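Local coordinates for protein glycosyl hydrolase (Bacteroides ovatus, PDB 3QC2) that belongs to the glycosyl hydrolases, folds as a five-bladed beta-propeller and has no assigned specific function, at residues 52-57 and 342-347; 68-73 and 121-126; 202-207 and 220-225. All coordinates share one frame; numbering follows the deposited sequence.

Interaction 1 of 3, residues 52-57 and 342-347; sequences DTFNPA and CADSKV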
loop_
_atom_site.group_PDB
_atom_site.type_symbol
_atom_site.label_atom_id
_atom_site.label_comp_id
_atom_site.label_asym_id
_atom_site.label_seq_id
_atom_site.Cartn_x
_atom_site.Cartn_y
_atom_site.Cartn_z
ATOM N N ASP A 52 -8.688 -15.047 -0.209
ATOM C CA ASP A 52 -8.559 -13.611 -0.477
ATOM C C ASP A 52 -7.316 -13.258 -1.300
ATOM O O ASP A 52 -6.260 -13.806 -1.077
ATOM C CB ASP A 52 -8.444 -12.856 0.869
ATOM C CG ASP A 52 -9.600 -13.182 1.847
ATOM O OD1 ASP A 52 -10.792 -13.028 1.473
ATOM O OD2 ASP A 52 -9.301 -13.571 2.998
ATOM N N THR A 53 -7.474 -12.333 -2.251
ATOM C CA THR A 53 -6.347 -11.793 -3.047
ATOM C C THR A 53 -6.555 -10.280 -3.069
ATOM O O THR A 53 -7.425 -9.801 -3.742
ATOM C CB THR A 53 -6.285 -12.374 -4.482
ATOM O OG1 THR A 53 -7.525 -12.156 -5.145
ATOM C CG2 THR A 53 -5.989 -13.859 -4.449
ATOM N N PHE A 54 -5.750 -9.537 -2.316
ATOM C CA PHE A 54 -5.971 -8.114 -2.181
ATOM C C PHE A 54 -4.680 -7.322 -1.862
ATOM O O PHE A 54 -3.582 -7.768 -2.235
ATOM C CB PHE A 54 -7.097 -7.889 -1.130
ATOM C CG PHE A 54 -6.769 -8.411 0.293
ATOM C CD1 PHE A 54 -6.573 -9.783 0.542
ATOM C CD2 PHE A 54 -6.735 -7.524 1.384
ATOM C CE1 PHE A 54 -6.296 -10.255 1.851
ATOM C CE2 PHE A 54 -6.464 -7.992 2.709
ATOM C CZ PHE A 54 -6.247 -9.354 2.933
ATOM N N ASN A 55 -4.837 -6.122 -1.240
ATOM C CA ASN A 55 -3.713 -5.235 -0.829
ATOM C C ASN A 55 -2.442 -5.444 -1.633
ATOM O O ASN A 55 -1.472 -6.023 -1.134
ATOM C CB ASN A 55 -3.430 -5.414 0.662
ATOM C CG ASN A 55 -4.553 -4.885 1.538
ATOM O OD1 ASN A 55 -5.631 -4.515 1.049
ATOM N ND2 ASN A 55 -4.309 -4.854 2.848
ATOM N N PRO A 56 -2.429 -4.945 -2.878
ATOM C CA PRO A 56 -1.310 -5.183 -3.790
ATOM C C PRO A 56 -0.272 -4.081 -3.920
ATOM O O PRO A 56 -0.562 -2.913 -3.687
ATOM C CB PRO A 56 -2.013 -5.299 -5.126
ATOM C CG PRO A 56 -3.154 -4.223 -5.007
ATOM C CD PRO A 56 -3.510 -4.171 -3.530
ATOM N N ALA A 57 0.938 -4.487 -4.314
ATOM C CA ALA A 57 1.994 -3.574 -4.652
ATOM C C ALA A 57 1.998 -3.565 -6.176
ATOM O O ALA A 57 1.492 -4.508 -6.818
ATOM C CB ALA A 57 3.316 -4.054 -4.127
ATOM N N CYS A 342 -10.081 -4.675 -2.511
ATOM C CA CYS A 342 -11.538 -4.545 -2.503
ATOM C C CYS A 342 -12.159 -5.449 -1.472
ATOM O O CYS A 342 -12.086 -6.681 -1.595
ATOM C CB CYS A 342 -12.099 -4.929 -3.869
ATOM S SG CYS A 342 -11.492 -3.958 -5.178
ATOM N N ALA A 343 -12.783 -4.841 -0.450
ATOM C CA ALA A 343 -13.452 -5.589 0.624
ATOM C C ALA A 343 -12.533 -6.654 1.243
ATOM O O ALA A 343 -12.994 -7.731 1.625
ATOM C CB ALA A 343 -14.726 -6.228 0.087
ATOM N N ASP A 344 -11.233 -6.341 1.342
ATOM C CA ASP A 344 -10.236 -7.288 1.858
ATOM C C ASP A 344 -10.299 -8.681 1.180
ATOM O O ASP A 344 -9.950 -9.679 1.805
ATOM C CB ASP A 344 -10.381 -7.467 3.395
ATOM C CG ASP A 344 -9.878 -6.274 4.186
ATOM O OD1 ASP A 344 -9.447 -5.251 3.584
ATOM O OD2 ASP A 344 -9.907 -6.368 5.425
ATOM N N SER A 345 -10.730 -8.748 -0.086
ATOM C CA SER A 345 -10.832 -10.044 -0.760
ATOM C C SER A 345 -10.457 -10.080 -2.260
ATOM O O SER A 345 -10.160 -11.133 -2.769
ATOM C CB SER A 345 -12.230 -10.611 -0.564
ATOM O OG SER A 345 -13.169 -9.833 -1.232
ATOM N N LYS A 346 -10.471 -8.933 -2.941
ATOM C CA LYS A 346 -10.131 -8.857 -4.385
ATOM C C LYS A 346 -9.218 -7.647 -4.675
ATOM O O LYS A 346 -9.018 -6.791 -3.810
ATOM C CB LYS A 346 -11.409 -8.760 -5.220
ATOM C CG LYS A 346 -12.432 -9.845 -4.889
ATOM C CD LYS A 346 -13.638 -9.774 -5.756
ATOM C CE LYS A 346 -14.773 -10.669 -5.203
ATOM N NZ LYS A 346 -14.375 -12.102 -5.116
ATOM N N VAL A 347 -8.643 -7.606 -5.878
ATOM C CA VAL A 347 -7.803 -6.472 -6.306
ATOM C C VAL A 347 -8.516 -5.724 -7.411
ATOM O O VAL A 347 -9.077 -6.331 -8.306
ATOM C CB VAL A 347 -6.425 -6.916 -6.840
ATOM C CG1 VAL A 347 -5.642 -5.703 -7.404
ATOM C CG2 VAL A 347 -5.635 -7.608 -5.763
HETATM O O HOH W 1 -9.566 -11.050 4.451
HETATM O O HOH W 2 -8.238 -4.325 1.339
#
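The aromatic ring of Phe-54 lies flat against the backbone of Asp-344: the carbonyl O of Asp-344 sits over the centre of one ring face, 3.5 Å above its plane. Phe-54 CD2 lies 3.5 Å from Asp-344 CA, and the CB of that aspartate rests near CE2. The ring reaches this position because Phe-54 CG stands between the backbone N and the carbonyl carbon (chi1 62°). The Phe-54 side chain also touches Arg-70 of strand 64-72. The carboxylate of Asp-52 is a second flat group, with OD1 3.5 Å from Ser-345 CB.

A single direct hydrogen bond joins the backbones, from Thr-53 N to Ser-345 O at 3.0 Å. It is nearly straight (175°), although the donor stands 57° out of the carbonyl plane. Ser-345 and Lys-346 form a classic beta bulge opposite Cys-342, whose O accepts from both of their amide nitrogens. A water donates to Asp-344 O at 3.0 Å and, more weakly, to Asp-52 OD2 at 2.9 Å. Farther along, Val-347 straddles the corner of segment 52-57, where CG2 packs 3.6 Å from Phe-54 CA and CG1 lies 3.8 Å from Pro-56 CG. Asp-52 and Phe-54 are also bonded through their backbones to Glu-72 and Arg-70 of strand 64-72, and Val-347 to Val-28.

The contact thus sets the hairpin turn between strands 335-342 and 346-352, in the last blade of the propeller, against the start of strand 52-61. The Asp-344 carbonyl lies almost parallel to the ring, and its C and O both pack on the aromatic face while the O accepts the water's proton, which gives this polar atom a partner beside an apolar surface.

Interaction 2 of 3, residues 68-73 and 121-126; sequences LYRAED and CEDPRI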
loop_
_atom_site.group_PDB
_atom_site.type_symbol
_atom_site.label_atom_id
_atom_site.label_comp_id
_atom_site.label_asym_id
_atom_site.label_seq_id
_atom_site.Cartn_x
_atom_site.Cartn_y
_atom_site.Cartn_z
ATOM N N LEU A 68 2.291 -7.548 -7.143
ATOM C CA LEU A 68 2.439 -8.559 -6.107
ATOM C C LEU A 68 1.244 -8.376 -5.197
ATOM O O LEU A 68 1.078 -7.313 -4.589
ATOM C CB LEU A 68 3.741 -8.445 -5.325
ATOM C CG LEU A 68 4.938 -9.178 -5.949
ATOM C CD1 LEU A 68 5.357 -8.529 -7.211
ATOM C CD2 LEU A 68 6.081 -9.211 -4.954
ATOM N N TYR A 69 0.406 -9.406 -5.111
ATOM C CA TYR A 69 -0.816 -9.332 -4.327
ATOM C C TYR A 69 -0.774 -10.190 -3.074
ATOM O O TYR A 69 -0.230 -11.297 -3.085
ATOM C CB TYR A 69 -2.032 -9.722 -5.191
ATOM C CG TYR A 69 -1.949 -11.104 -5.864
ATOM C CD1 TYR A 69 -1.352 -11.258 -7.113
ATOM C CD2 TYR A 69 -2.487 -12.232 -5.255
ATOM C CE1 TYR A 69 -1.284 -12.527 -7.744
ATOM C CE2 TYR A 69 -2.424 -13.496 -5.866
ATOM C CZ TYR A 69 -1.824 -13.630 -7.116
ATOM O OH TYR A 69 -1.762 -14.854 -7.721
ATOM N N ARG A 70 -1.343 -9.652 -1.987
ATOM C CA ARG A 70 -1.464 -10.374 -0.739
ATOM C C ARG A 70 -2.504 -11.460 -0.928
ATOM O O ARG A 70 -3.638 -11.169 -1.260
ATOM C CB ARG A 70 -1.907 -9.433 0.385
ATOM C CG ARG A 70 -2.245 -10.127 1.699
ATOM C CD ARG A 70 -2.648 -9.125 2.771
ATOM N NE ARG A 70 -3.089 -9.787 3.993
ATOM C CZ ARG A 70 -3.502 -9.156 5.100
ATOM N NH1 ARG A 70 -3.529 -7.815 5.161
ATOM N NH2 ARG A 70 -3.889 -9.870 6.163
ATOM N N ALA A 71 -2.110 -12.711 -0.709
ATOM C CA ALA A 71 -3.007 -13.853 -0.860
ATOM C C ALA A 71 -3.099 -14.634 0.440
ATOM O O ALA A 71 -2.091 -14.822 1.135
ATOM C CB ALA A 71 -2.518 -14.744 -1.960
ATOM N N GLU A 72 -4.309 -15.104 0.763
ATOM C CA GLU A 72 -4.544 -15.881 1.988
ATOM C C GLU A 72 -5.340 -17.145 1.754
ATOM O O GLU A 72 -6.265 -17.179 0.927
ATOM C CB GLU A 72 -5.307 -15.043 3.024
ATOM C CG GLU A 72 -4.517 -13.929 3.672
ATOM C CD GLU A 72 -5.368 -13.090 4.623
ATOM O OE1 GLU A 72 -6.614 -13.125 4.508
ATOM O OE2 GLU A 72 -4.795 -12.385 5.468
ATOM N N ASP A 73 -4.964 -18.179 2.513
ATOM C CA ASP A 73 -5.656 -19.483 2.495
ATOM C C ASP A 73 -6.799 -19.427 3.519
ATOM O O ASP A 73 -6.951 -18.441 4.246
ATOM C CB ASP A 73 -4.678 -20.633 2.853
ATOM C CG ASP A 73 -5.373 -22.039 2.902
ATOM O OD1 ASP A 73 -6.385 -22.247 2.184
ATOM O OD2 ASP A 73 -4.902 -22.914 3.662
ATOM N N CYS A 121 3.513 -12.594 5.373
ATOM C CA CYS A 121 3.994 -11.335 4.835
ATOM C C CYS A 121 2.818 -10.571 4.172
ATOM O O CYS A 121 2.250 -11.031 3.181
ATOM C CB CYS A 121 5.098 -11.630 3.829
ATOM S SG CYS A 121 6.426 -12.723 4.518
ATOM N N GLU A 122 2.479 -9.406 4.722
ATOM C CA GLU A 122 1.313 -8.643 4.271
ATOM C C GLU A 122 1.594 -7.285 3.647
ATOM O O GLU A 122 2.654 -6.720 3.798
ATOM C CB GLU A 122 0.414 -8.345 5.478
ATOM C CG GLU A 122 0.027 -9.513 6.350
ATOM C CD GLU A 122 -0.799 -9.061 7.571
ATOM O OE1 GLU A 122 -0.747 -7.866 7.916
ATOM O OE2 GLU A 122 -1.485 -9.902 8.179
ATOM N N ASP A 123 0.571 -6.779 2.967
ATOM C CA ASP A 123 0.524 -5.430 2.440
ATOM C C ASP A 123 1.850 -4.864 1.911
ATOM O O ASP A 123 2.476 -4.007 2.553
ATOM C CB ASP A 123 -0.006 -4.496 3.535
ATOM C CG ASP A 123 -1.330 -4.959 4.119
ATOM O OD1 ASP A 123 -1.897 -5.937 3.600
ATOM O OD2 ASP A 123 -1.801 -4.339 5.108
ATOM N N PRO A 124 2.267 -5.326 0.743
ATOM C CA PRO A 124 3.481 -4.832 0.169
ATOM C C PRO A 124 3.332 -3.498 -0.577
ATOM O O PRO A 124 2.261 -3.177 -1.119
ATOM C CB PRO A 124 3.859 -5.939 -0.837
ATOM C CG PRO A 124 2.611 -6.520 -1.224
ATOM C CD PRO A 124 1.749 -6.484 0.008
ATOM N N ARG A 125 4.415 -2.750 -0.578
ATOM C CA ARG A 125 4.551 -1.513 -1.314
ATOM C C ARG A 125 5.936 -1.610 -1.947
ATOM O O ARG A 125 6.912 -1.919 -1.256
ATOM C CB ARG A 125 4.441 -0.310 -0.392
ATOM C CG ARG A 125 3.024 -0.077 0.115
ATOM C CD ARG A 125 3.006 0.800 1.323
ATOM N NE ARG A 125 1.652 1.050 1.810
ATOM C CZ ARG A 125 0.918 0.190 2.513
ATOM N NH1 ARG A 125 1.375 -1.028 2.809
ATOM N NH2 ARG A 125 -0.302 0.545 2.907
ATOM N N ILE A 126 6.007 -1.390 -3.262
ATOM C CA ILE A 126 7.254 -1.508 -3.994
ATOM C C ILE A 126 7.627 -0.229 -4.739
ATOM O O ILE A 126 6.796 0.373 -5.414
ATOM C CB ILE A 126 7.189 -2.684 -5.024
ATOM C CG1 ILE A 126 7.002 -4.037 -4.292
ATOM C CG2 ILE A 126 8.458 -2.718 -5.900
ATOM C CD1 ILE A 126 6.908 -5.264 -5.245
#
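Arg-70 NH1 donates a salt-bridging hydrogen bond to Asp-123 OD1 at 2.9 Å, bent to 147° and reaching the syn side of the carboxylate. The same OD1 accepts from Asn-55 ND2, so two donors grip it. Arg-70 NH2 bonds on its own strand to Glu-72 OE2 at 2.8 Å, again as part of a salt bridge.

Glu-122 meets the guanidinium differently. Its carboxylate stacks on one face, the two planes 21° apart, with Glu-122 CD 3.4 Å above the guanidinium plane toward the rim. Glu-122 OE2 is 3.1 Å from Arg-70 NH2, but no N-H points at it, and the pair is held by charge alone. Arg-70 is fully extended, with CG anti to the backbone N (chi1 172°); it runs alongside Glu-122 and presents its face to that side chain and its edge to Asp-123. Arg-70 NE is taken by Ser-84 OG.

Beyond the charges the contact turns apolar. Pro-124 CG lies 3.8 Å from Leu-68 O, and Leu-68 CD2 meets Ile-126 CD1 at 4.0 Å, the two side chains crossing at about a right angle. Met-136 touches both Leu-68 and Ile-126.

The antiparallel strands, their axes 6.7 Å apart, belong to two different propeller blades and join through side chains without a backbone hydrogen bond. One buried cation faces three carboxylates; its charge probably offsets the repulsion between Glu-72 OE2 and Glu-122 OE2, 4.9 Å apart.

Interaction 3 of 3, residues 202-207 and 220-225; sequences YFMYWG and IHWTPI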
loop_
_atom_site.group_PDB
_atom_site.type_symbol
_atom_site.label_atom_id
_atom_site.label_comp_id
_atom_site.label_asym_id
_atom_site.label_seq_id
_atom_site.Cartn_x
_atom_site.Cartn_y
_atom_site.Cartn_z
ATOM N N TYR A 202 17.564 8.915 1.626
ATOM C CA TYR A 202 16.328 8.353 1.126
ATOM C C TYR A 202 15.254 8.719 2.164
ATOM O O TYR A 202 15.577 8.892 3.348
ATOM C CB TYR A 202 16.445 6.836 0.938
ATOM C CG TYR A 202 17.462 6.425 -0.135
ATOM C CD1 TYR A 202 17.161 6.566 -1.491
ATOM C CD2 TYR A 202 18.716 5.889 0.214
ATOM C CE1 TYR A 202 18.078 6.193 -2.489
ATOM C CE2 TYR A 202 19.650 5.505 -0.777
ATOM C CZ TYR A 202 19.323 5.661 -2.130
ATOM O OH TYR A 202 20.227 5.294 -3.126
ATOM N N PHE A 203 13.996 8.844 1.726
ATOM C CA PHE A 203 12.899 9.265 2.618
ATOM C C PHE A 203 11.657 8.387 2.473
ATOM O O PHE A 203 11.343 7.897 1.385
ATOM C CB PHE A 203 12.533 10.731 2.338
ATOM C CG PHE A 203 11.566 11.318 3.327
ATOM C CD1 PHE A 203 10.208 11.228 3.122
ATOM C CD2 PHE A 203 12.030 11.973 4.467
ATOM C CE1 PHE A 203 9.288 11.770 4.062
ATOM C CE2 PHE A 203 11.124 12.520 5.411
ATOM C CZ PHE A 203 9.754 12.413 5.200
HETATM N N MSE A 204 10.935 8.230 3.583
HETATM C CA MSE A 204 9.753 7.417 3.626
HETATM C C MSE A 204 8.711 7.952 4.614
HETATM O O MSE A 204 9.058 8.396 5.706
HETATM C CB MSE A 204 10.156 5.987 4.061
HETATM C CG MSE A 204 9.022 5.057 4.331
HETATM SE SE MSE A 204 9.601 3.274 4.830
HETATM C CE MSE A 204 10.391 3.599 6.586
ATOM N N TYR A 205 7.437 7.911 4.200
ATOM C CA TYR A 205 6.323 8.209 5.072
ATOM C C TYR A 205 5.824 6.843 5.482
ATOM O O TYR A 205 5.792 5.931 4.655
ATOM C CB TYR A 205 5.197 8.925 4.341
ATOM C CG TYR A 205 5.541 10.264 3.812
ATOM C CD1 TYR A 205 5.429 11.384 4.607
ATOM C CD2 TYR A 205 5.958 10.430 2.491
ATOM C CE1 TYR A 205 5.735 12.638 4.117
ATOM C CE2 TYR A 205 6.268 11.688 1.991
ATOM C CZ TYR A 205 6.154 12.783 2.808
ATOM O OH TYR A 205 6.458 14.020 2.343
ATOM N N TRP A 206 5.438 6.678 6.739
ATOM C CA TRP A 206 4.940 5.383 7.198
ATOM C C TRP A 206 3.965 5.524 8.348
ATOM O O TRP A 206 3.925 6.570 9.013
ATOM C CB TRP A 206 6.107 4.483 7.638
ATOM C CG TRP A 206 6.832 4.981 8.878
ATOM C CD1 TRP A 206 7.869 5.858 8.918
ATOM C CD2 TRP A 206 6.569 4.614 10.233
ATOM N NE1 TRP A 206 8.264 6.071 10.211
ATOM C CE2 TRP A 206 7.482 5.321 11.041
ATOM C CE3 TRP A 206 5.642 3.765 10.846
ATOM C CZ2 TRP A 206 7.502 5.204 12.445
ATOM C CZ3 TRP A 206 5.657 3.650 12.252
ATOM C CH2 TRP A 206 6.582 4.367 13.026
ATOM N N GLY A 207 3.185 4.466 8.583
ATOM C CA GLY A 207 2.251 4.421 9.703
ATOM C C GLY A 207 0.811 4.127 9.353
ATOM O O GLY A 207 0.381 4.282 8.185
ATOM N N ILE A 220 17.824 0.044 3.337
ATOM C CA ILE A 220 17.624 -1.167 4.161
ATOM C C ILE A 220 17.393 -0.811 5.625
ATOM O O ILE A 220 16.407 -1.219 6.218
ATOM C CB ILE A 220 18.850 -2.119 4.084
ATOM C CG1 ILE A 220 19.159 -2.488 2.622
ATOM C CG2 ILE A 220 18.623 -3.355 4.922
ATOM C CD1 ILE A 220 17.974 -3.031 1.854
ATOM N N HIS A 221 18.330 -0.058 6.196
ATOM C CA HIS A 221 18.254 0.360 7.600
ATOM C C HIS A 221 17.644 1.754 7.682
ATOM O O HIS A 221 18.248 2.732 7.243
ATOM C CB HIS A 221 19.640 0.343 8.228
ATOM C CG HIS A 221 20.334 -0.981 8.118
ATOM N ND1 HIS A 221 21.188 -1.289 7.080
ATOM C CD2 HIS A 221 20.294 -2.080 8.910
ATOM C CE1 HIS A 221 21.648 -2.518 7.241
ATOM N NE2 HIS A 221 21.119 -3.021 8.344
ATOM N N TRP A 222 16.442 1.835 8.246
ATOM C CA TRP A 222 15.717 3.104 8.352
ATOM C C TRP A 222 15.741 3.652 9.754
ATOM O O TRP A 222 15.728 2.900 10.730
ATOM C CB TRP A 222 14.271 2.931 7.874
ATOM C CG TRP A 222 14.182 2.683 6.426
ATOM C CD1 TRP A 222 14.337 1.481 5.786
ATOM C CD2 TRP A 222 13.931 3.649 5.410
ATOM N NE1 TRP A 222 14.200 1.644 4.431
ATOM C CE2 TRP A 222 13.947 2.963 4.166
ATOM C CE3 TRP A 222 13.703 5.033 5.419
ATOM C CZ2 TRP A 222 13.732 3.620 2.930
ATOM C CZ3 TRP A 222 13.484 5.697 4.180
ATOM C CH2 TRP A 222 13.503 4.981 2.961
ATOM N N THR A 223 15.773 4.976 9.842
ATOM C CA THR A 223 15.798 5.687 11.113
ATOM C C THR A 223 14.557 6.596 11.188
ATOM O O THR A 223 14.428 7.528 10.396
ATOM C CB THR A 223 17.076 6.550 11.237
ATOM O OG1 THR A 223 18.233 5.728 11.041
ATOM C CG2 THR A 223 17.151 7.224 12.606
ATOM N N PRO A 224 13.635 6.316 12.136
ATOM C CA PRO A 224 12.432 7.159 12.235
ATOM C C PRO A 224 12.760 8.586 12.630
ATOM O O PRO A 224 13.731 8.822 13.353
ATOM C CB PRO A 224 11.605 6.485 13.359
ATOM C CG PRO A 224 12.236 5.189 13.612
ATOM C CD PRO A 224 13.662 5.279 13.180
ATOM N N ILE A 225 11.968 9.536 12.138
ATOM C CA ILE A 225 12.145 10.943 12.481
ATOM C C ILE A 225 11.553 11.102 13.850
ATOM O O ILE A 225 10.405 10.720 14.092
ATOM C CB ILE A 225 11.490 11.865 11.447
ATOM C CG1 ILE A 225 12.252 11.730 10.117
ATOM C CG2 ILE A 225 11.509 13.324 11.920
ATOM C CD1 ILE A 225 11.734 12.595 9.015
#
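A Met-aromatic contact between Met-204 and Trp-222 lies within one propeller blade, bridging strands 201-206 and 222-224 across strand 212-216. Met-204 is a selenomethionine, and its SE lies squarely over the six-membered ring of Trp-222, 4.3 Å from the centroid and 6° off the ring normal. A bend at the last torsion (chi3 69°) folds the methyl back over the indole. There Met-204 CE makes an off-centre CH-pi contact with the five-membered ring, 4.1 Å from its centroid. Nearer the backbone, Met-204 CB is only 3.3 Å from Trp-222 CZ3, a tight approach. Leu-148 of strand 146-153 also touches Met-204, and this apolar layer continues toward the preceding four-stranded sheet.

The far rim of the indole is pressed against strand 201-206. Trp-222 CZ3 comes edge-on to Phe-203 C at 3.7 Å, and Phe-203 CA also lies in the plane of the indole. Trp-222 CH2 reaches Tyr-202 CB at 4.0 Å, although the phenol ring of that tyrosine turns outward from the contact. The indole nitrogen NE1 takes no part across the contact; it makes a weak hydrogen bond to Leu-219 O.

Two lesser contacts lie farther along segment 220-225. Phe-203 CE2 touches Ile-225 CD1 at 3.7 Å, the side chains crossing at about a right angle, and both also rest on Ala-213 of the intervening strand. Trp-206 CZ2 approaches Pro-224 CB loosely at 4.4 Å, while the Trp-206 ring stacks on Phe-212.

No hydrogen bond crosses between the two segments, which are joined by dispersion, with the polarisable selenium and its methyl laid on the indole face.

Interactions 1 and 2 are direct neighbours, their centres about 8 Å apart, and share the sheet in which strands 52-61 and 64-72 lie side by side. They touch through the Asn-55 amide that helps grip Asp-123 and through a probable backbone hydrogen bond between Ala-57 N and Leu-68 O (2.8 Å). Together they tie the first blade to its two neighbours, interaction 1 to the last blade and interaction 2 to the second. Interaction 3 stays within a single blade across the chain's centre from interaction 1. Its centre is about 25 Å from that of interaction 1 and about 20 Å from that of interaction 2; its nearest atoms are about 12 Å and about 7 Å away, and it touches neither.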